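Local coordinates for inositol monophosphatase (Staphylococcus aureus, PDB 5DW8), which probably hydrolyses myo-inositol 1- or 4-monophosphate to inositol and phosphate, and here binds adenosine-2'-monophosphate beside two calcium ions, at residues A[48-53]-A[91-96]; A[84-89]-A[110-115]. All coordinates share one frame; numbering follows the deposited sequence.

Interaction 1 (A[48-53]-A[91-96]); sequences NVDKAT and DPIDGT. With CA (calcium ion), chain C; CA (calcium ion), chain E; 2AM (adenosine-2'-monophosphate), chain D.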
loop_
_atom_site.group_PDB
_atom_site.type_symbol
_atom_site.label_atom_id
_atom_site.label_comp_id
_atom_site.label_asym_id
_atom_site.label_seq_id
_atom_site.Cartn_x
_atom_site.Cartn_y
_atom_site.Cartn_z
ATOM N N ASN A 48 -23.108 9.138 -1.400
ATOM C CA ASN A 48 -24.097 8.225 -0.833
ATOM C C ASN A 48 -23.268 7.028 -0.368
ATOM O O ASN A 48 -22.127 6.913 -0.700
ATOM C CB ASN A 48 -25.145 7.838 -1.885
ATOM C CG ASN A 48 -25.829 9.060 -2.515
ATOM O OD1 ASN A 48 -26.731 9.675 -1.908
ATOM N ND2 ASN A 48 -25.411 9.411 -3.739
ATOM N N VAL A 49 -23.795 6.132 0.414
ATOM C CA VAL A 49 -22.920 5.074 0.970
ATOM C C VAL A 49 -22.231 5.592 2.229
ATOM O O VAL A 49 -22.472 5.081 3.288
ATOM C CB VAL A 49 -21.838 4.528 -0.011
ATOM C CG1 VAL A 49 -20.935 3.516 0.689
ATOM C CG2 VAL A 49 -22.490 3.868 -1.205
ATOM N N ASP A 50 -21.381 6.599 2.087
ATOM C CA ASP A 50 -20.873 7.328 3.227
ATOM C C ASP A 50 -21.999 7.825 4.107
ATOM O O ASP A 50 -22.048 7.538 5.296
ATOM C CB ASP A 50 -20.067 8.535 2.758
ATOM C CG ASP A 50 -18.767 8.638 3.453
ATOM O OD1 ASP A 50 -18.726 8.233 4.640
ATOM O OD2 ASP A 50 -17.801 9.106 2.806
ATOM N N LYS A 51 -22.899 8.562 3.473
ATOM C CA LYS A 51 -24.053 9.156 4.114
ATOM C C LYS A 51 -24.972 8.056 4.609
ATOM O O LYS A 51 -25.390 8.067 5.763
ATOM C CB LYS A 51 -24.789 10.038 3.115
ATOM C CG LYS A 51 -25.753 11.037 3.726
ATOM C CD LYS A 51 -25.546 12.435 3.144
ATOM C CE LYS A 51 -24.226 13.094 3.620
ATOM N NZ LYS A 51 -23.827 14.283 2.802
ATOM N N ALA A 52 -25.256 7.081 3.746
ATOM C CA ALA A 52 -26.212 6.026 4.090
ATOM C C ALA A 52 -25.687 5.167 5.230
ATOM O O ALA A 52 -26.471 4.674 6.030
ATOM C CB ALA A 52 -26.541 5.171 2.872
ATOM N N THR A 53 -24.359 5.022 5.318
ATOM C CA THR A 53 -23.712 4.149 6.291
ATOM C C THR A 53 -23.654 4.750 7.679
ATOM O O THR A 53 -23.853 4.040 8.672
ATOM C CB THR A 53 -22.285 3.781 5.864
ATOM O OG1 THR A 53 -22.344 3.088 4.624
ATOM C CG2 THR A 53 -21.636 2.857 6.887
ATOM N N ASP A 91 -16.162 6.897 11.497
ATOM C CA ASP A 91 -15.927 7.318 10.110
ATOM C C ASP A 91 -16.445 6.202 9.247
ATOM O O ASP A 91 -15.927 5.103 9.321
ATOM C CB ASP A 91 -14.444 7.511 9.842
ATOM C CG ASP A 91 -14.170 7.973 8.422
ATOM O OD1 ASP A 91 -15.147 8.128 7.642
ATOM O OD2 ASP A 91 -12.962 8.177 8.085
ATOM N N PRO A 92 -17.485 6.453 8.444
ATOM C CA PRO A 92 -18.063 5.249 7.910
ATOM C C PRO A 92 -17.180 4.721 6.824
ATOM O O PRO A 92 -17.106 3.524 6.693
ATOM C CB PRO A 92 -19.443 5.686 7.403
ATOM C CG PRO A 92 -19.609 7.091 7.800
ATOM C CD PRO A 92 -18.221 7.640 7.990
ATOM N N ILE A 93 -16.514 5.595 6.058
ATOM C CA ILE A 93 -15.481 5.158 5.112
ATOM C C ILE A 93 -14.149 5.936 5.227
ATOM O O ILE A 93 -14.011 7.058 4.723
ATOM C CB ILE A 93 -15.977 5.191 3.649
ATOM C CG1 ILE A 93 -17.120 4.192 3.446
ATOM C CG2 ILE A 93 -14.855 4.823 2.674
ATOM C CD1 ILE A 93 -18.490 4.813 3.464
ATOM N N ASP A 94 -13.172 5.324 5.891
ATOM C CA ASP A 94 -11.816 5.796 5.817
ATOM C C ASP A 94 -11.155 5.204 4.589
ATOM O O ASP A 94 -11.050 3.982 4.474
ATOM C CB ASP A 94 -11.034 5.413 7.065
ATOM C CG ASP A 94 -9.790 6.245 7.230
ATOM O OD1 ASP A 94 -9.829 7.433 6.912
ATOM O OD2 ASP A 94 -8.765 5.701 7.639
ATOM N N GLY A 95 -10.714 6.091 3.687
ATOM C CA GLY A 95 -10.130 5.729 2.385
ATOM C C GLY A 95 -11.145 5.854 1.260
ATOM O O GLY A 95 -11.354 4.919 0.514
ATOM N N THR A 96 -11.764 7.022 1.121
ATOM C CA THR A 96 -12.793 7.249 0.078
ATOM C C THR A 96 -12.213 7.098 -1.298
ATOM O O THR A 96 -12.825 6.470 -2.162
ATOM C CB THR A 96 -13.501 8.648 0.131
ATOM O OG1 THR A 96 -12.540 9.725 0.097
ATOM C CG2 THR A 96 -14.360 8.777 1.361
HETATM CA CA CA C . -14.665 9.103 5.652
HETATM CA CA CA E . -11.718 9.758 7.079
HETATM P P 2AM D . -11.089 9.903 4.271
HETATM O O1P 2AM D . -10.613 8.729 3.280
HETATM O O2P 2AM D . -11.089 11.255 3.364
HETATM O O3P 2AM D . -12.412 9.533 4.845
HETATM C "C5'" 2AM D . -6.064 9.873 3.144
HETATM O "O5'" 2AM D . -5.006 9.003 2.705
HETATM C "C4'" 2AM D . -6.260 9.564 4.623
HETATM O "O4'" 2AM D . -6.245 10.801 5.418
HETATM C "C3'" 2AM D . -7.627 8.972 4.875
HETATM O "O3'" 2AM D . -7.557 8.281 6.114
HETATM C "C2'" 2AM D . -8.464 10.271 4.915
HETATM O "O2'" 2AM D . -9.845 10.105 5.372
HETATM C "C1'" 2AM D . -7.618 11.084 5.871
HETATM N N9 2AM D . -7.894 12.566 5.843
HETATM C C8 2AM D . -8.149 13.324 6.916
HETATM N N7 2AM D . -8.318 14.587 6.519
HETATM C C5 2AM D . -8.169 14.615 5.193
HETATM C C6 2AM D . -8.244 15.629 4.316
HETATM N N6 2AM D . -8.514 16.828 4.828
HETATM N N1 2AM D . -8.047 15.451 2.988
HETATM C C2 2AM D . -7.763 14.158 2.522
HETATM N N3 2AM D . -7.693 13.110 3.465
HETATM C C4 2AM D . -7.903 13.365 4.773
#
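The DPIDGT signature of the inositol monophosphatase family, at 91-96, backs onto helix 44-64 through P92 and I93, which meet D50 and T53. The D50 and P92 side chains cross at about a right angle, with D50 OD1 3.4 Å from P92 CD. T53 suits its place by offering a methyl: CG2 stands anti to the backbone N (chi1 -61° for OG1) and comes 3.6 Å from P92 CB. I93 does two jobs. Its long side chain carries CD1 to within 3.5 Å of D50 CA and also against V49 CG1, while its carbonyl O, turned about a right angle away, ligates a calcium ion at 2.3 Å. The same ion takes D91 OD1, and D91 OD2 binds the second calcium at 2.2 Å, where D216 is a further ligand; a carboxylate suits this bridge because its two oxygens can serve two metals. Phosphate oxygen O3P also joins both ions. D94 OD1 accepts a hydrogen bond from the ligand's O3'. At the N-cap of helix 96-102, G95 has a positive phi (99°), easy without a side chain, and its N donates to O1P at 2.7 Å. A second bond grips that oxygen: T96 N to O1P, 3.0 Å at 158°.

Interaction 2 (A[84-89]-A[110-115]); sequences KGTVWV and IGIYID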
loop_
_atom_site.group_PDB
_atom_site.type_symbol
_atom_site.label_atom_id
_atom_site.label_comp_id
_atom_site.label_asym_id
_atom_site.label_seq_id
_atom_site.Cartn_x
_atom_site.Cartn_y
_atom_site.Cartn_z
ATOM N N LYS A 84 -18.471 13.646 27.921
ATOM C CA LYS A 84 -19.730 13.306 28.629
ATOM C C LYS A 84 -20.389 12.044 28.076
ATOM O O LYS A 84 -20.549 11.884 26.865
ATOM C CB LYS A 84 -20.708 14.497 28.621
ATOM C CG LYS A 84 -20.093 15.797 29.152
ATOM N N GLY A 85 -20.757 11.141 28.974
ATOM C CA GLY A 85 -21.503 9.956 28.604
ATOM C C GLY A 85 -20.806 9.052 27.586
ATOM O O GLY A 85 -19.601 9.112 27.372
ATOM N N THR A 86 -21.590 8.213 26.941
ATOM C CA THR A 86 -21.055 7.278 25.984
ATOM C C THR A 86 -21.048 7.871 24.588
ATOM O O THR A 86 -22.086 8.314 24.064
ATOM C CB THR A 86 -21.845 5.976 26.012
ATOM O OG1 THR A 86 -21.691 5.396 27.316
ATOM C CG2 THR A 86 -21.317 5.033 24.945
ATOM N N VAL A 87 -19.864 7.876 23.993
ATOM C CA VAL A 87 -19.655 8.610 22.769
ATOM C C VAL A 87 -19.024 7.773 21.691
ATOM O O VAL A 87 -17.885 7.331 21.843
ATOM C CB VAL A 87 -18.744 9.793 23.058
ATOM C CG1 VAL A 87 -18.301 10.469 21.754
ATOM C CG2 VAL A 87 -19.460 10.745 24.000
ATOM N N TRP A 88 -19.754 7.597 20.598
ATOM C CA TRP A 88 -19.244 6.881 19.440
ATOM C C TRP A 88 -18.657 7.883 18.440
ATOM O O TRP A 88 -19.354 8.825 18.040
ATOM C CB TRP A 88 -20.350 6.110 18.730
ATOM C CG TRP A 88 -21.110 5.082 19.529
ATOM C CD1 TRP A 88 -21.804 5.283 20.687
ATOM C CD2 TRP A 88 -21.348 3.709 19.160
ATOM N NE1 TRP A 88 -22.431 4.124 21.076
ATOM C CE2 TRP A 88 -22.157 3.139 20.167
ATOM C CE3 TRP A 88 -20.912 2.892 18.099
ATOM C CZ2 TRP A 88 -22.553 1.814 20.139
ATOM C CZ3 TRP A 88 -21.291 1.586 18.078
ATOM C CH2 TRP A 88 -22.112 1.048 19.085
ATOM N N VAL A 89 -17.381 7.691 18.069
ATOM C CA VAL A 89 -16.758 8.488 17.016
ATOM C C VAL A 89 -16.453 7.593 15.846
ATOM O O VAL A 89 -15.662 6.635 15.933
ATOM C CB VAL A 89 -15.586 9.419 17.482
ATOM C CG1 VAL A 89 -14.994 9.017 18.815
ATOM C CG2 VAL A 89 -14.529 9.632 16.408
ATOM N N ILE A 110 -14.545 2.958 14.374
ATOM C CA ILE A 110 -15.372 3.283 15.538
ATOM C C ILE A 110 -14.591 3.111 16.825
ATOM O O ILE A 110 -14.182 2.013 17.161
ATOM C CB ILE A 110 -16.642 2.390 15.668
ATOM C CG1 ILE A 110 -17.379 2.233 14.328
ATOM C CG2 ILE A 110 -17.584 2.980 16.688
ATOM C CD1 ILE A 110 -18.748 1.547 14.438
ATOM N N GLY A 111 -14.425 4.207 17.540
ATOM C CA GLY A 111 -14.011 4.160 18.906
ATOM C C GLY A 111 -15.203 4.547 19.756
ATOM O O GLY A 111 -16.000 5.402 19.364
ATOM N N ILE A 112 -15.319 3.904 20.916
ATOM C CA ILE A 112 -16.379 4.187 21.894
ATOM C C ILE A 112 -15.678 4.663 23.141
ATOM O O ILE A 112 -14.760 4.025 23.631
ATOM C CB ILE A 112 -17.251 2.957 22.216
ATOM C CG1 ILE A 112 -18.036 2.530 20.978
ATOM C CG2 ILE A 112 -18.235 3.281 23.345
ATOM C CD1 ILE A 112 -18.541 1.103 21.009
ATOM N N TYR A 113 -16.091 5.819 23.616
ATOM C CA TYR A 113 -15.490 6.418 24.786
ATOM C C TYR A 113 -16.603 6.500 25.807
ATOM O O TYR A 113 -17.778 6.478 25.454
ATOM C CB TYR A 113 -14.883 7.779 24.434
ATOM C CG TYR A 113 -13.600 7.635 23.642
ATOM C CD1 TYR A 113 -12.380 8.042 24.170
ATOM C CD2 TYR A 113 -13.592 7.053 22.370
ATOM C CE1 TYR A 113 -11.178 7.892 23.456
ATOM C CE2 TYR A 113 -12.398 6.896 21.657
ATOM C CZ TYR A 113 -11.199 7.318 22.203
ATOM O OH TYR A 113 -10.025 7.171 21.483
ATOM N N ILE A 114 -16.242 6.483 27.077
ATOM C CA ILE A 114 -17.225 6.617 28.150
ATOM C C ILE A 114 -16.601 7.626 29.064
ATOM O O ILE A 114 -15.438 7.519 29.363
ATOM C CB ILE A 114 -17.493 5.281 28.853
ATOM C CG1 ILE A 114 -18.010 4.270 27.829
ATOM C CG2 ILE A 114 -18.517 5.439 29.980
ATOM C CD1 ILE A 114 -18.543 2.980 28.427
ATOM N N ASP A 115 -17.359 8.651 29.422
ATOM C CA ASP A 115 -16.873 9.751 30.243
ATOM C C ASP A 115 -15.499 10.270 29.837
ATOM O O ASP A 115 -14.705 10.617 30.697
ATOM C CB ASP A 115 -16.808 9.304 31.704
ATOM C CG ASP A 115 -18.126 8.796 32.206
ATOM O OD1 ASP A 115 -19.139 8.960 31.479
ATOM O OD2 ASP A 115 -18.152 8.253 33.323
#
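Backbone hydrogen bonds hold strand 86-89 against strand 110-114, antiparallel, with V87-Y113 and V89-G111 as hydrogen-bonded pairs. V87 N gives to Y113 O at 2.9 Å, and Y113 N returns a bond to V87 O. The bond from V89 N to G111 O is nearly straight (171°). Beyond the T86-I114 pair, between loop residues, D115 N reaches G85 O at 3.1 Å, but from above the carbonyl plane, and the positive phi of G85 suits a residue lacking CB. Between these rungs lie the non-hydrogen-bonded pairs T86-I114 and W88-I112, where CA-H...O contacts such as T86 CA to Y113 O (3.4 Å) fill in. Apolar contacts dominate one face. There W88 and I112 lie side by side, and the isoleucine's extended arm (chi2 160°) sets CD1 over the indole in a CH-pi contact, 3.9 Å from the centroid of the six-membered ring. The broad indole gives I112 a flat face to pack on, while I110 CG2 comes in obliquely, 3.6 Å from W88 CE3. On the other face, V89 CG1 nears the Y113 ring. Helix 11-32 covers W88 and I112, helix 214-226 packs on V89, and strands 69-72 and 117-125 flank the pair within the sheet.

Overall arrangement
From the N terminus the chain first lays down 48-53 in helix 44-64, then passes through strand 69-72 to 84-89, turns the corner at 91-96, and returns along strand 107-114 to 110-115. Interaction 1 closes a loop of 37 intervening residues and interaction 2 one of 20. The two cross, because 84-89 lies inside the first loop and 110-115 beyond it. Their centres are about 19 Å apart, yet strand 86-91 links them directly: it is paired in the larger sheet through interaction 2, and its last residue, D91, begins the metal-binding signature of interaction 1. Interaction 1 ties helix 44-64 to the phosphate site; interaction 2 fixes within the sheet the strand that leads into it.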